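Local coordinates for putative cytoplasmic protein (Salmonella enterica subsp. enterica serovar Typhimurium, PDB 4IQN) that is of unknown function and belongs to the uncharacterised DUF5066 family, at residues D5-L11 with V167-Y171; A96-M102 with Y212-W217; R34-R38 with T48-P52. Where two conformers were deposited one is given. Residues are numbered along the deposited sequence.

The three contacts sit in different parts of one DUF5066 chain and share no helix or strand; all three are partly buried, and they differ mainly in chemistry. Interactions 1 and 2 lie on opposite sides of the chain's centre, their centres about 35 Å apart, and both are mostly apolar: in each, one tyrosine reaches across and gives its hydroxyl proton to a main-chain carbonyl. Interaction 1 docks the loop and first turn of N-terminal helix 8-18 on helix 166-174; interaction 2 sets the C-terminal end of one helix against a short helical turn late in the chain. Interaction 3, a local beta hairpin nested within the sequence span closed by interaction 1, is instead dominated by backbone pairing, a salt bridge and a bridging water.

Interaction 1: D5-L11 with V167-Y171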
ATOM      1  N   ASP A   5       1.898  22.649   7.023  1.00 46.02           N
ATOM      2  CA  ASP A   5       0.581  22.061   7.270  1.00 49.47           C
ATOM      3  C   ASP A   5       0.390  20.798   6.426  1.00 48.82           C
ATOM      4  O   ASP A   5       0.304  20.879   5.181  1.00 52.27           O
ATOM      5  CB  ASP A   5      -0.526  23.079   6.978  1.00 65.65           C
ATOM      6  CG  ASP A   5      -1.725  22.942   7.933  1.00 87.49           C
ATOM      7  OD1 ASP A   5      -1.570  22.388   9.050  1.00 90.42           O
ATOM      8  OD2 ASP A   5      -2.830  23.403   7.573  1.00 81.70           O
ATOM      9  N   ILE A   6       0.308  19.645   7.109  1.00 33.84           N
ATOM     10  CA  ILE A   6       0.318  18.332   6.447  1.00 35.96           C
ATOM     11  C   ILE A   6      -0.924  17.478   6.728  1.00 38.61           C
ATOM     12  O   ILE A   6      -0.902  16.202   6.660  1.00 37.24           O
ATOM     13  CB  ILE A   6       1.617  17.578   6.734  1.00 35.48           C
ATOM     14  CG1 ILE A   6       2.010  17.702   8.202  1.00 39.66           C
ATOM     15  CG2 ILE A   6       2.729  18.148   5.850  1.00 27.54           C
ATOM     16  CD1 ILE A   6       1.282  16.755   9.130  1.00 49.52           C
ATOM     17  N   SER A   7      -2.013  18.187   6.996  1.00 34.29           N
ATOM     18  CA  SER A   7      -3.312  17.567   7.220  1.00 33.71           C
ATOM     19  C   SER A   7      -3.838  16.826   5.988  1.00 31.07           C
ATOM     20  O   SER A   7      -3.480  17.080   4.847  1.00 27.62           O
ATOM     21  CB  SER A   7      -4.340  18.635   7.606  1.00 32.73           C
ATOM     22  OG  SER A   7      -4.619  19.475   6.489  1.00 32.55           O
ATOM     23  N   LEU A   8      -4.747  15.906   6.236  1.00 31.38           N
ATOM     24  CA  LEU A   8      -5.416  15.248   5.152  1.00 35.34           C
ATOM     25  C   LEU A   8      -6.205  16.243   4.257  1.00 34.20           C
ATOM     26  O   LEU A   8      -6.210  16.133   3.024  1.00 30.99           O
ATOM     27  CB  LEU A   8      -6.300  14.152   5.741  1.00 35.97           C
ATOM     28  CG  LEU A   8      -6.991  13.258   4.769  1.00 30.56           C
ATOM     29  CD1 LEU A   8      -6.029  12.700   3.730  1.00 28.75           C
ATOM     30  CD2 LEU A   8      -7.680  12.179   5.608  1.00 27.01           C
ATOM     31  N   THR A   9      -6.827  17.245   4.872  1.00 33.83           N
ATOM     32  CA  THR A   9      -7.627  18.233   4.128  1.00 38.97           C
ATOM     33  C   THR A   9      -6.741  18.971   3.139  1.00 34.81           C
ATOM     34  O   THR A   9      -7.104  19.135   1.963  1.00 31.76           O
ATOM     35  CB  THR A   9      -8.317  19.246   5.065  1.00 42.33           C
ATOM     36  OG1 THR A   9      -9.345  18.577   5.794  1.00 51.81           O
ATOM     37  CG2 THR A   9      -8.963  20.379   4.276  1.00 45.47           C
ATOM     38  N   ASN A  10      -5.582  19.408   3.626  0.70 31.53           N
ATOM     39  CA  ASN A  10      -4.610  20.075   2.787  0.70 32.42           C
ATOM     40  C   ASN A  10      -4.145  19.144   1.658  0.70 28.12           C
ATOM     41  O   ASN A  10      -4.039  19.565   0.495  0.70 27.95           O
ATOM     42  CB  ASN A  10      -3.429  20.615   3.632  0.70 33.94           C
ATOM     43  CG  ASN A  10      -3.824  21.764   4.590  0.70 37.51           C
ATOM     44  OD1 ASN A  10      -3.011  22.209   5.406  0.70 48.63           O
ATOM     45  ND2 ASN A  10      -5.051  22.242   4.501  0.70 35.57           N
ATOM     46  N   LEU A  11      -3.893  17.876   1.979  1.00 29.99           N
ATOM     47  CA  LEU A  11      -3.450  16.914   0.984  1.00 27.63           C
ATOM     48  C   LEU A  11      -4.463  16.772  -0.168  1.00 26.93           C
ATOM     49  O   LEU A  11      -4.096  16.794  -1.339  1.00 28.58           O
ATOM     50  CB  LEU A  11      -3.137  15.564   1.606  1.00 26.92           C
ATOM     51  CG  LEU A  11      -2.674  14.489   0.615  1.00 27.01           C
ATOM     52  CD1 LEU A  11      -1.483  14.962  -0.216  1.00 26.66           C
ATOM     53  CD2 LEU A  11      -2.310  13.269   1.416  1.00 33.11           C
ATOM     54  N   VAL A 167      -0.353   9.353   3.502  1.00 17.67           N
ATOM     55  CA  VAL A 167      -0.261  10.805   3.506  1.00 18.27           C
ATOM     56  C   VAL A 167       1.180  11.250   3.216  1.00 17.43           C
ATOM     57  O   VAL A 167       1.404  12.045   2.309  1.00 16.80           O
ATOM     58  CB  VAL A 167      -0.768  11.420   4.819  1.00 19.43           C
ATOM     59  CG1 VAL A 167      -0.611  12.935   4.857  1.00 19.47           C
ATOM     60  CG2 VAL A 167      -2.256  11.069   5.037  1.00 21.00           C
ATOM     61  N   GLU A 168       2.133  10.721   3.945  1.00 17.02           N
ATOM     62  CA  GLU A 168       3.539  11.042   3.697  1.00 17.25           C
ATOM     63  C   GLU A 168       3.957  10.623   2.278  1.00 15.93           C
ATOM     64  O   GLU A 168       4.624  11.383   1.570  1.00 17.31           O
ATOM     65  CB  GLU A 168       4.436  10.378   4.736  1.00 16.54           C
ATOM     66  CG  GLU A 168       5.925  10.633   4.491  1.00 16.74           C
ATOM     67  CD  GLU A 168       6.854  10.174   5.582  1.00 19.07           C
ATOM     68  OE1 GLU A 168       6.440   9.435   6.508  1.00 15.24           O
ATOM     69  OE2 GLU A 168       8.057  10.554   5.514  1.00 21.25           O
ATOM     70  N   TYR A 169       3.554   9.426   1.861  1.00 16.56           N
ATOM     71  CA  TYR A 169       3.866   8.941   0.535  1.00 16.04           C
ATOM     72  C   TYR A 169       3.382   9.933  -0.527  1.00 17.25           C
ATOM     73  O   TYR A 169       4.138  10.328  -1.431  1.00 18.56           O
ATOM     74  CB  TYR A 169       3.279   7.524   0.313  1.00 16.52           C
ATOM     75  CG  TYR A 169       3.339   7.057  -1.112  1.00 16.45           C
ATOM     76  CD1 TYR A 169       4.504   6.501  -1.643  1.00 19.91           C
ATOM     77  CD2 TYR A 169       2.245   7.199  -1.966  1.00 17.92           C
ATOM     78  CE1 TYR A 169       4.579   6.099  -2.954  1.00 19.88           C
ATOM     79  CE2 TYR A 169       2.286   6.780  -3.276  1.00 16.83           C
ATOM     80  CZ  TYR A 169       3.454   6.228  -3.790  1.00 19.82           C
ATOM     81  OH  TYR A 169       3.526   5.832  -5.115  1.00 20.17           O
ATOM     82  N   LEU A 170       2.122  10.363  -0.430  1.00 17.12           N
ATOM     83  CA  LEU A 170       1.572  11.238  -1.443  1.00 18.33           C
ATOM     84  C   LEU A 170       2.179  12.648  -1.440  1.00 20.46           C
ATOM     85  O   LEU A 170       2.377  13.234  -2.521  1.00 20.77           O
ATOM     86  CB  LEU A 170       0.043  11.306  -1.338  1.00 21.86           C
ATOM     87  CG  LEU A 170      -0.629  10.032  -1.814  1.00 23.56           C
ATOM     88  CD1 LEU A 170      -2.132  10.197  -1.585  1.00 27.52           C
ATOM     89  CD2 LEU A 170      -0.364   9.718  -3.282  1.00 28.16           C
ATOM     90  N   TYR A 171       2.459  13.205  -0.266  1.00 17.12           N
ATOM     91  CA  TYR A 171       3.119  14.514  -0.216  1.00 17.73           C
ATOM     92  C   TYR A 171       4.430  14.447  -0.987  1.00 20.27           C
ATOM     93  O   TYR A 171       4.803  15.398  -1.713  1.00 20.69           O
ATOM     94  CB  TYR A 171       3.368  14.971   1.226  1.00 17.45           C
ATOM     95  CG  TYR A 171       2.259  15.821   1.811  1.00 18.82           C
ATOM     96  CD1 TYR A 171       2.131  17.177   1.484  1.00 22.35           C
ATOM     97  CD2 TYR A 171       1.328  15.281   2.664  1.00 19.48           C
ATOM     98  CE1 TYR A 171       1.116  17.947   2.005  1.00 25.91           C
ATOM     99  CE2 TYR A 171       0.310  16.067   3.208  1.00 20.89           C
ATOM    100  CZ  TYR A 171       0.195  17.393   2.873  1.00 25.55           C
ATOM    101  OH  TYR A 171      -0.831  18.182   3.406  1.00 24.41           O
TER
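Tyr-171 is the centre of this contact. Its side chain leaves helix 166-174 and pushes its ring between Ile-6 and Leu-11, so that both faces are covered. Ile-6 CG2 lies 4.1 Å from the ring centroid over one face, and Leu-11 CD1 lies 4.1 Å from it over the opposite face; both are within about 15° of the ring normal, a pair of CH-pi contacts that clamps the aromatic ring. At the far end of the ring, Tyr-171 OH donates to Ser-7 O at 3.2 Å, so the one polar atom of the side chain is paired with a carbonyl right at the start of helix 8-18. That same carbonyl also accepts from Leu-11 N at 3.0 Å, in the first turn of the helix.

Leu-11 does a second job. Its CA-to-CB bond points toward the 167-171 segment, and in the t rotamer its CD2 comes to 3.9 Å from Val-167 CG1 while CD1 sits 4.1 Å from Leu-170 CB. Val-167 is met from the other segment's loop as well, with Ile-6 O 3.7 Å from its CG1. Beyond the pair, Ile-6 also touches Leu-189 and Trp-192, the latter on helix 190-207, and Met-4 packs on Tyr-171.

The N-terminus of the first helix is closed by Ser-7, whose OG accepts from Asn-10 N at 3.0 Å. The arrangement is thus a serine N-capped helix start docked on helix 166-174 through Ile-6 and Leu-11, which sandwich the Tyr-171 ring, with Leu-11 also against Val-167.

Interaction 2: A96-M102 with Y212-W217; sequences AYYGVGM and YHEAFW
Build 96-99 as the last turn of helix 93-99, with 100-102 turning out of it through a Schellman motif: Met-102 N bonds to Tyr-97 O and Gly-101 N to Tyr-98 O, both at 3.0 Å, with Gly-101 as the C-prime residue at phi/psi 74/16°. Val-100 (-101/17°, chi1 m) points toward the other segment. The nearest CA pair is Ala-96 and Tyr-212, 7.5 Å apart.

Tyr-212 opens the second segment in a polyproline-II-like conformation (-57/144°). With chi1 m, its ring reaches the helix end, where OH donates to Ala-96 O at 2.6 Å and lies 3.3 Å from Val-100 CG1; CE1 lies 3.7 Å from Ala-96 CB. Outside the pair, Trp-116 meets this ring edge-to-face. His-213, also polyproline-II-like (-70/140°), is the N-cap of helix 214-217, its ND1 accepting from Ala-215 N at 2.9 Å. Phe-216 follows with chi1 t and points toward the other segment: CE1 stands 4.0 Å from Tyr-97 CD1, and CZ lies 4.2 Å from Val-100 CG2 and 4.4 Å from CG of Met-102, a selenomethionine. Trp-217, with chi1 m, brings CH2 to 4.3 Å from Val-100 CG1.

The chemistry is that of an aromatic cluster laid against a helix C-terminus: apolar contacts supply most of it, while the short bond from Tyr-212 OH fixes its ring on a carbonyl of the helix's final turn.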
ATOM      1  N   ALA A  96       7.163 -10.845  -5.691  1.00 22.34           N
ATOM      2  CA  ALA A  96       8.253 -11.705  -5.181  1.00 22.27           C
ATOM      3  C   ALA A  96       8.857 -12.614  -6.236  1.00 20.72           C
ATOM      4  O   ALA A  96      10.078 -12.800  -6.310  1.00 22.82           O
ATOM      5  CB  ALA A  96       7.749 -12.555  -4.007  1.00 25.84           C
ATOM      6  N   TYR A  97       7.985 -13.195  -7.042  1.00 20.46           N
ATOM      7  CA  TYR A  97       8.371 -14.059  -8.124  1.00 20.64           C
ATOM      8  C   TYR A  97       9.205 -13.317  -9.175  1.00 22.93           C
ATOM      9  O   TYR A  97      10.301 -13.770  -9.570  1.00 22.89           O
ATOM     10  CB  TYR A  97       7.116 -14.608  -8.751  1.00 21.35           C
ATOM     11  CG  TYR A  97       7.285 -15.855  -9.546  1.00 21.63           C
ATOM     12  CD1 TYR A  97       7.723 -17.019  -8.939  1.00 23.58           C
ATOM     13  CD2 TYR A  97       6.975 -15.889 -10.880  1.00 27.07           C
ATOM     14  CE1 TYR A  97       7.837 -18.196  -9.648  1.00 28.58           C
ATOM     15  CE2 TYR A  97       7.095 -17.063 -11.613  1.00 26.40           C
ATOM     16  CZ  TYR A  97       7.529 -18.222 -10.987  1.00 25.46           C
ATOM     17  OH  TYR A  97       7.670 -19.425 -11.659  1.00 33.83           O
ATOM     18  N   TYR A  98       8.704 -12.160  -9.591  1.00 22.68           N
ATOM     19  CA  TYR A  98       9.458 -11.284 -10.509  1.00 26.01           C
ATOM     20  C   TYR A  98      10.781 -10.828  -9.844  1.00 23.19           C
ATOM     21  O   TYR A  98      11.797 -10.631 -10.532  1.00 23.87           O
ATOM     22  CB  TYR A  98       8.583 -10.089 -10.970  1.00 29.57           C
ATOM     23  CG  TYR A  98       9.396  -8.922 -11.401  1.00 46.44           C
ATOM     24  CD1 TYR A  98       9.910  -8.849 -12.707  1.00 62.26           C
ATOM     25  CD2 TYR A  98       9.724  -7.893 -10.501  1.00 55.13           C
ATOM     26  CE1 TYR A  98      10.700  -7.783 -13.116  1.00 65.24           C
ATOM     27  CE2 TYR A  98      10.512  -6.817 -10.903  1.00 70.61           C
ATOM     28  CZ  TYR A  98      10.997  -6.771 -12.207  1.00 62.21           C
ATOM     29  OH  TYR A  98      11.758  -5.736 -12.592  1.00 83.13           O
ATOM     30  N   GLY A  99      10.780 -10.666  -8.526  1.00 25.11           N
ATOM     31  CA  GLY A  99      11.941 -10.163  -7.793  1.00 24.95           C
ATOM     32  C   GLY A  99      13.183 -11.040  -7.874  1.00 28.63           C
ATOM     33  O   GLY A  99      14.298 -10.546  -7.815  1.00 30.29           O
ATOM     34  N   VAL A 100      12.987 -12.352  -7.968  1.00 24.70           N
ATOM     35  CA  VAL A 100      14.104 -13.266  -8.128  1.00 23.39           C
ATOM     36  C   VAL A 100      14.259 -13.707  -9.575  1.00 25.83           C
ATOM     37  O   VAL A 100      14.935 -14.694  -9.861  1.00 27.72           O
ATOM     38  CB  VAL A 100      14.059 -14.464  -7.165  1.00 23.04           C
ATOM     39  CG1 VAL A 100      14.387 -14.014  -5.750  1.00 32.14           C
ATOM     40  CG2 VAL A 100      12.688 -15.161  -7.213  1.00 23.44           C
ATOM     41  N   GLY A 101      13.621 -12.957 -10.478  1.00 25.52           N
ATOM     42  CA  GLY A 101      13.722 -13.146 -11.914  1.00 22.88           C
ATOM     43  C   GLY A 101      12.983 -14.361 -12.480  1.00 26.29           C
ATOM     44  O   GLY A 101      13.257 -14.764 -13.597  1.00 28.12           O
HETATM   45  N   MSE A 102      12.056 -14.948 -11.717  1.00 27.04           N
HETATM   46  CA  MSE A 102      11.395 -16.187 -12.183  1.00 28.74           C
HETATM   47  C   MSE A 102      10.377 -15.953 -13.263  1.00 29.15           C
HETATM   48  O   MSE A 102       9.869 -16.900 -13.846  1.00 31.56           O
HETATM   49  CB  MSE A 102      10.793 -17.021 -11.054  1.00 29.35           C
HETATM   50  CG  MSE A 102      11.851 -17.540 -10.095  1.00 29.62           C
HETATM   51 SE   MSE A 102      12.890 -18.921 -10.955  0.75 28.53          SE
HETATM   52  CE  MSE A 102      11.552 -20.364 -11.031  1.00 28.11           C
ATOM     53  N   TYR A 212      10.480 -14.822   1.494  1.00 20.72           N
ATOM     54  CA  TYR A 212      10.169 -15.962   0.672  1.00 19.93           C
ATOM     55  C   TYR A 212       9.870 -17.136   1.561  1.00 21.06           C
ATOM     56  O   TYR A 212      10.457 -17.314   2.653  1.00 23.44           O
ATOM     57  CB  TYR A 212      11.353 -16.281  -0.262  1.00 21.93           C
ATOM     58  CG  TYR A 212      11.489 -15.266  -1.361  1.00 19.05           C
ATOM     59  CD1 TYR A 212      10.758 -15.380  -2.542  1.00 20.89           C
ATOM     60  CD2 TYR A 212      12.351 -14.188  -1.220  1.00 23.32           C
ATOM     61  CE1 TYR A 212      10.856 -14.441  -3.543  1.00 19.90           C
ATOM     62  CE2 TYR A 212      12.466 -13.239  -2.222  1.00 19.92           C
ATOM     63  CZ  TYR A 212      11.724 -13.367  -3.381  1.00 21.22           C
ATOM     64  OH  TYR A 212      11.809 -12.431  -4.381  1.00 20.71           O
ATOM     65  N   HIS A 213       8.934 -17.929   1.103  1.00 21.40           N
ATOM     66  CA  HIS A 213       8.556 -19.175   1.807  1.00 22.72           C
ATOM     67  C   HIS A 213       9.667 -20.194   1.709  1.00 23.13           C
ATOM     68  O   HIS A 213      10.294 -20.348   0.667  1.00 25.33           O
ATOM     69  CB  HIS A 213       7.263 -19.739   1.216  1.00 23.11           C
ATOM     70  CG  HIS A 213       6.489 -20.594   2.168  1.00 26.17           C
ATOM     71  ND1 HIS A 213       6.925 -21.827   2.580  1.00 29.50           N
ATOM     72  CD2 HIS A 213       5.307 -20.388   2.793  1.00 28.26           C
ATOM     73  CE1 HIS A 213       6.042 -22.359   3.407  1.00 31.08           C
ATOM     74  NE2 HIS A 213       5.041 -21.510   3.540  1.00 28.45           N
ATOM     75  N   GLU A 214       9.906 -20.911   2.800  1.00 22.52           N
ATOM     76  CA  GLU A 214      10.848 -22.020   2.783  1.00 27.53           C
ATOM     77  C   GLU A 214      10.536 -23.053   1.733  1.00 25.45           C
ATOM     78  O   GLU A 214      11.458 -23.624   1.118  1.00 28.05           O
ATOM     79  CB  GLU A 214      10.952 -22.647   4.174  1.00 31.45           C
ATOM     80  CG  GLU A 214      11.683 -21.710   5.130  1.00 45.49           C
ATOM     81  CD  GLU A 214      13.156 -21.478   4.766  1.00 47.55           C
ATOM     82  OE1 GLU A 214      13.805 -22.413   4.246  1.00 67.90           O
ATOM     83  OE2 GLU A 214      13.658 -20.355   4.997  1.00 72.68           O
ATOM     84  N   ALA A 215       9.242 -23.304   1.508  1.00 23.96           N
ATOM     85  CA  ALA A 215       8.848 -24.302   0.541  1.00 29.28           C
ATOM     86  C   ALA A 215       9.135 -23.845  -0.897  1.00 25.65           C
ATOM     87  O   ALA A 215       9.397 -24.668  -1.769  1.00 28.18           O
ATOM     88  CB  ALA A 215       7.382 -24.710   0.734  1.00 29.39           C
ATOM     89  N   PHE A 216       9.133 -22.539  -1.138  1.00 24.25           N
ATOM     90  CA  PHE A 216       9.526 -22.005  -2.420  1.00 24.74           C
ATOM     91  C   PHE A 216      11.024 -22.312  -2.725  1.00 23.97           C
ATOM     92  O   PHE A 216      11.347 -22.800  -3.792  1.00 24.99           O
ATOM     93  CB  PHE A 216       9.214 -20.497  -2.465  1.00 22.61           C
ATOM     94  CG  PHE A 216       9.665 -19.806  -3.711  1.00 21.67           C
ATOM     95  CD1 PHE A 216       8.976 -19.979  -4.905  1.00 22.55           C
ATOM     96  CD2 PHE A 216      10.741 -18.922  -3.686  1.00 24.15           C
ATOM     97  CE1 PHE A 216       9.339 -19.331  -6.041  1.00 25.71           C
ATOM     98  CE2 PHE A 216      11.127 -18.249  -4.855  1.00 24.12           C
ATOM     99  CZ  PHE A 216      10.424 -18.448  -6.028  1.00 24.07           C
ATOM    100  N   TRP A 217      11.912 -22.063  -1.768  1.00 24.00           N
ATOM    101  CA  TRP A 217      13.325 -22.398  -1.920  1.00 26.54           C
ATOM    102  C   TRP A 217      13.505 -23.905  -2.153  1.00 28.01           C
ATOM    103  O   TRP A 217      14.277 -24.293  -2.990  1.00 28.70           O
ATOM    104  CB  TRP A 217      14.140 -21.967  -0.695  1.00 27.27           C
ATOM    105  CG  TRP A 217      14.175 -20.509  -0.459  1.00 24.86           C
ATOM    106  CD1 TRP A 217      13.920 -19.873   0.712  1.00 30.05           C
ATOM    107  CD2 TRP A 217      14.492 -19.476  -1.412  1.00 26.59           C
ATOM    108  NE1 TRP A 217      14.060 -18.508   0.557  1.00 28.17           N
ATOM    109  CE2 TRP A 217      14.412 -18.247  -0.738  1.00 24.89           C
ATOM    110  CE3 TRP A 217      14.843 -19.477  -2.771  1.00 31.78           C
ATOM    111  CZ2 TRP A 217      14.642 -17.018  -1.383  1.00 32.00           C
ATOM    112  CZ3 TRP A 217      15.078 -18.255  -3.410  1.00 34.24           C
ATOM    113  CH2 TRP A 217      14.982 -17.046  -2.712  1.00 27.67           C
TER

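Interaction 3: R34-R38 with T48-P52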
ATOM      1  N   ARG A  34     -19.555   1.994   3.898  1.00 34.84           N
ATOM      2  CA  ARG A  34     -19.681   0.533   3.966  1.00 35.34           C
ATOM      3  C   ARG A  34     -18.321  -0.183   3.916  1.00 33.73           C
ATOM      4  O   ARG A  34     -18.232  -1.379   4.233  1.00 30.61           O
ATOM      5  CB  ARG A  34     -20.497  -0.032   2.783  1.00 45.49           C
ATOM      6  CG  ARG A  34     -21.834   0.611   2.453  1.00 52.98           C
ATOM      7  CD  ARG A  34     -22.291   0.157   1.057  1.00 59.48           C
ATOM      8  NE  ARG A  34     -22.579  -1.283   0.981  1.00 51.47           N
ATOM      9  CZ  ARG A  34     -21.866  -2.228   0.343  1.00 52.40           C
ATOM     10  NH1 ARG A  34     -20.730  -1.963  -0.304  1.00 46.60           N
ATOM     11  NH2 ARG A  34     -22.298  -3.487   0.372  1.00 44.35           N
ATOM     12  N   LEU A  35     -17.280   0.513   3.488  1.00 29.44           N
ATOM     13  CA  LEU A  35     -16.000  -0.150   3.227  1.00 32.53           C
ATOM     14  C   LEU A  35     -15.295  -0.585   4.501  1.00 28.67           C
ATOM     15  O   LEU A  35     -15.274   0.126   5.500  1.00 31.64           O
ATOM     16  CB  LEU A  35     -15.065   0.731   2.393  1.00 29.97           C
ATOM     17  CG  LEU A  35     -15.572   1.126   0.990  1.00 33.63           C
ATOM     18  CD1 LEU A  35     -14.563   2.079   0.381  1.00 34.12           C
ATOM     19  CD2 LEU A  35     -15.777  -0.072   0.074  1.00 32.21           C
ATOM     20  N   ARG A  36     -14.733  -1.779   4.434  1.00 26.45           N
ATOM     21  CA  ARG A  36     -13.886  -2.344   5.474  1.00 26.58           C
ATOM     22  C   ARG A  36     -12.725  -3.029   4.763  1.00 25.15           C
ATOM     23  O   ARG A  36     -12.774  -3.233   3.544  1.00 28.29           O
ATOM     24  CB  ARG A  36     -14.675  -3.366   6.299  1.00 30.10           C
ATOM     25  CG  ARG A  36     -15.885  -2.773   7.022  1.00 28.59           C
ATOM     26  CD  ARG A  36     -15.558  -2.122   8.351  1.00 38.63           C
ATOM     27  NE  ARG A  36     -15.079  -3.128   9.288  1.00 46.24           N
ATOM     28  CZ  ARG A  36     -14.611  -2.883  10.504  1.00 45.95           C
ATOM     29  NH1 ARG A  36     -14.555  -1.640  10.979  1.00 55.06           N
ATOM     30  NH2 ARG A  36     -14.194  -3.900  11.246  1.00 45.03           N
ATOM     31  N   VAL A  37     -11.681  -3.394   5.498  1.00 24.60           N
ATOM     32  CA  VAL A  37     -10.583  -4.162   4.901  1.00 22.04           C
ATOM     33  C   VAL A  37     -10.315  -5.407   5.761  1.00 26.89           C
ATOM     34  O   VAL A  37     -10.374  -5.346   7.005  1.00 27.71           O
ATOM     35  CB  VAL A  37      -9.297  -3.278   4.696  1.00 22.45           C
ATOM     36  CG1 VAL A  37      -8.892  -2.621   5.977  1.00 23.27           C
ATOM     37  CG2 VAL A  37      -8.147  -4.101   4.085  1.00 22.63           C
ATOM     38  N   ARG A  38     -10.029  -6.543   5.115  1.00 22.85           N
ATOM     39  CA  ARG A  38      -9.523  -7.703   5.865  1.00 24.53           C
ATOM     40  C   ARG A  38      -8.327  -7.332   6.746  1.00 23.12           C
ATOM     41  O   ARG A  38      -7.471  -6.543   6.331  1.00 24.49           O
ATOM     42  CB  ARG A  38      -9.185  -8.855   4.918  1.00 23.27           C
ATOM     43  CG  ARG A  38     -10.426  -9.481   4.300  1.00 24.38           C
ATOM     44  CD  ARG A  38     -11.149 -10.337   5.303  1.00 27.93           C
ATOM     45  NE  ARG A  38     -12.222 -11.127   4.673  1.00 31.06           N
ATOM     46  CZ  ARG A  38     -12.025 -12.281   4.056  1.00 32.72           C
ATOM     47  NH1 ARG A  38     -10.800 -12.799   3.978  1.00 30.06           N
ATOM     48  NH2 ARG A  38     -13.059 -12.929   3.519  1.00 34.68           N
ATOM     49  N   THR A  48     -12.252  -8.338   9.841  1.00 30.28           N
ATOM     50  CA  THR A  48     -12.017  -7.075   9.137  1.00 28.59           C
ATOM     51  C   THR A  48     -11.685  -5.975  10.130  1.00 30.13           C
ATOM     52  O   THR A  48     -11.837  -6.149  11.365  1.00 30.96           O
ATOM     53  CB  THR A  48     -13.250  -6.660   8.316  1.00 33.65           C
ATOM     54  OG1 THR A  48     -14.321  -6.386   9.208  1.00 36.57           O
ATOM     55  CG2 THR A  48     -13.700  -7.767   7.364  1.00 31.04           C
ATOM     56  N   THR A  49     -11.215  -4.852   9.590  1.00 26.85           N
ATOM     57  CA  THR A  49     -10.867  -3.691  10.373  1.00 27.82           C
ATOM     58  C   THR A  49     -11.117  -2.442   9.517  1.00 27.46           C
ATOM     59  O   THR A  49     -11.630  -2.557   8.390  1.00 27.64           O
ATOM     60  CB  THR A  49      -9.396  -3.798  10.835  1.00 29.62           C
ATOM     61  OG1 THR A  49      -9.136  -2.788  11.803  1.00 30.39           O
ATOM     62  CG2 THR A  49      -8.393  -3.681   9.637  1.00 27.11           C
ATOM     63  N   GLU A  50     -10.754  -1.266  10.035  1.00 28.25           N
ATOM     64  CA  GLU A  50     -11.072   0.024   9.382  1.00 30.04           C
ATOM     65  C   GLU A  50     -10.083   0.386   8.283  1.00 27.73           C
ATOM     66  O   GLU A  50      -8.882   0.064   8.388  1.00 25.17           O
ATOM     67  CB  GLU A  50     -11.080   1.166  10.409  1.00 30.65           C
ATOM     68  CG  GLU A  50     -12.213   1.110  11.441  1.00 45.39           C
ATOM     69  CD  GLU A  50     -11.966   0.135  12.588  1.00 50.88           C
ATOM     70  OE1 GLU A  50     -10.796  -0.055  13.016  1.00 50.67           O
ATOM     71  OE2 GLU A  50     -12.970  -0.449  13.074  1.00 64.95           O
ATOM     72  N   LEU A  51     -10.584   1.066   7.253  1.00 27.28           N
ATOM     73  CA  LEU A  51      -9.718   1.659   6.239  1.00 24.76           C
ATOM     74  C   LEU A  51      -8.946   2.808   6.878  1.00 23.88           C
ATOM     75  O   LEU A  51      -9.408   3.392   7.884  1.00 23.50           O
ATOM     76  CB  LEU A  51     -10.517   2.211   5.053  1.00 24.48           C
ATOM     77  CG  LEU A  51     -10.721   1.306   3.872  1.00 25.98           C
ATOM     78  CD1 LEU A  51     -11.565   0.098   4.277  1.00 28.22           C
ATOM     79  CD2 LEU A  51     -11.385   2.051   2.754  1.00 27.62           C
ATOM     80  N   PRO A  52      -7.769   3.149   6.308  1.00 20.54           N
ATOM     81  CA  PRO A  52      -7.152   4.370   6.781  1.00 19.94           C
ATOM     82  C   PRO A  52      -7.895   5.594   6.252  1.00 20.34           C
ATOM     83  O   PRO A  52      -8.461   5.538   5.149  1.00 21.70           O
ATOM     84  CB  PRO A  52      -5.741   4.305   6.191  1.00 20.06           C
ATOM     85  CG  PRO A  52      -5.887   3.502   4.940  1.00 21.12           C
ATOM     86  CD  PRO A  52      -7.007   2.499   5.245  1.00 19.90           C
TER
HETATM   87  O   HOH W   1     -13.432   1.397   7.247  1.00 29.86           O
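Strands 36-38 and 48-49 form an antiparallel beta hairpin; strand 36-38 is the central strand of a three-stranded mixed sheet, 48-49 and 86-87 its outer ones. Val-37 and Thr-49 are the hairpin's hydrogen-bonded pair, and both main-chain bonds are made: Val-37 N donates to Thr-49 O at 3.0 Å, and Thr-49 N donates to Val-37 O at 2.8 Å. Arg-38 and Thr-48 follow as a non-hydrogen-bonded pair with their CA atoms 4.2 Å apart. On its other edge strand 36-38 is bonded to 86-87, with Arg-36 and Arg-38 both making backbone bonds to Ile-87.

Where direct pairing stops, a water takes over. It donates to Leu-35 O at 2.8 Å and accepts from Leu-51 N at 2.9 Å, satisfying both groups beyond the Val-37/Thr-49 pair.

The guanidinium of Arg-36 folds back over the second strand, one face lying over Thr-49 CA and Glu-50 N. Its NH1 forms a salt bridge with Glu-50 OE2 at 2.9 Å, its NH2 donates to Thr-48 OG1 at 3.2 Å, and NE adds a weak bond to that same OG1 at 3.3 Å. Thr-49 OG1 makes a weak bond to Glu-50 OE1 at 3.4 Å. Glu-50 O is taken by the hydroxyl of Tyr-149, and Arg-38 NH1 by Pro-43 O.

Beneath this polar layer, Val-37 CG1 meets Thr-49 CG2 at 3.8 Å, and Leu-51 CD1 tucks against the backbone, 3.4 Å from Arg-36 C.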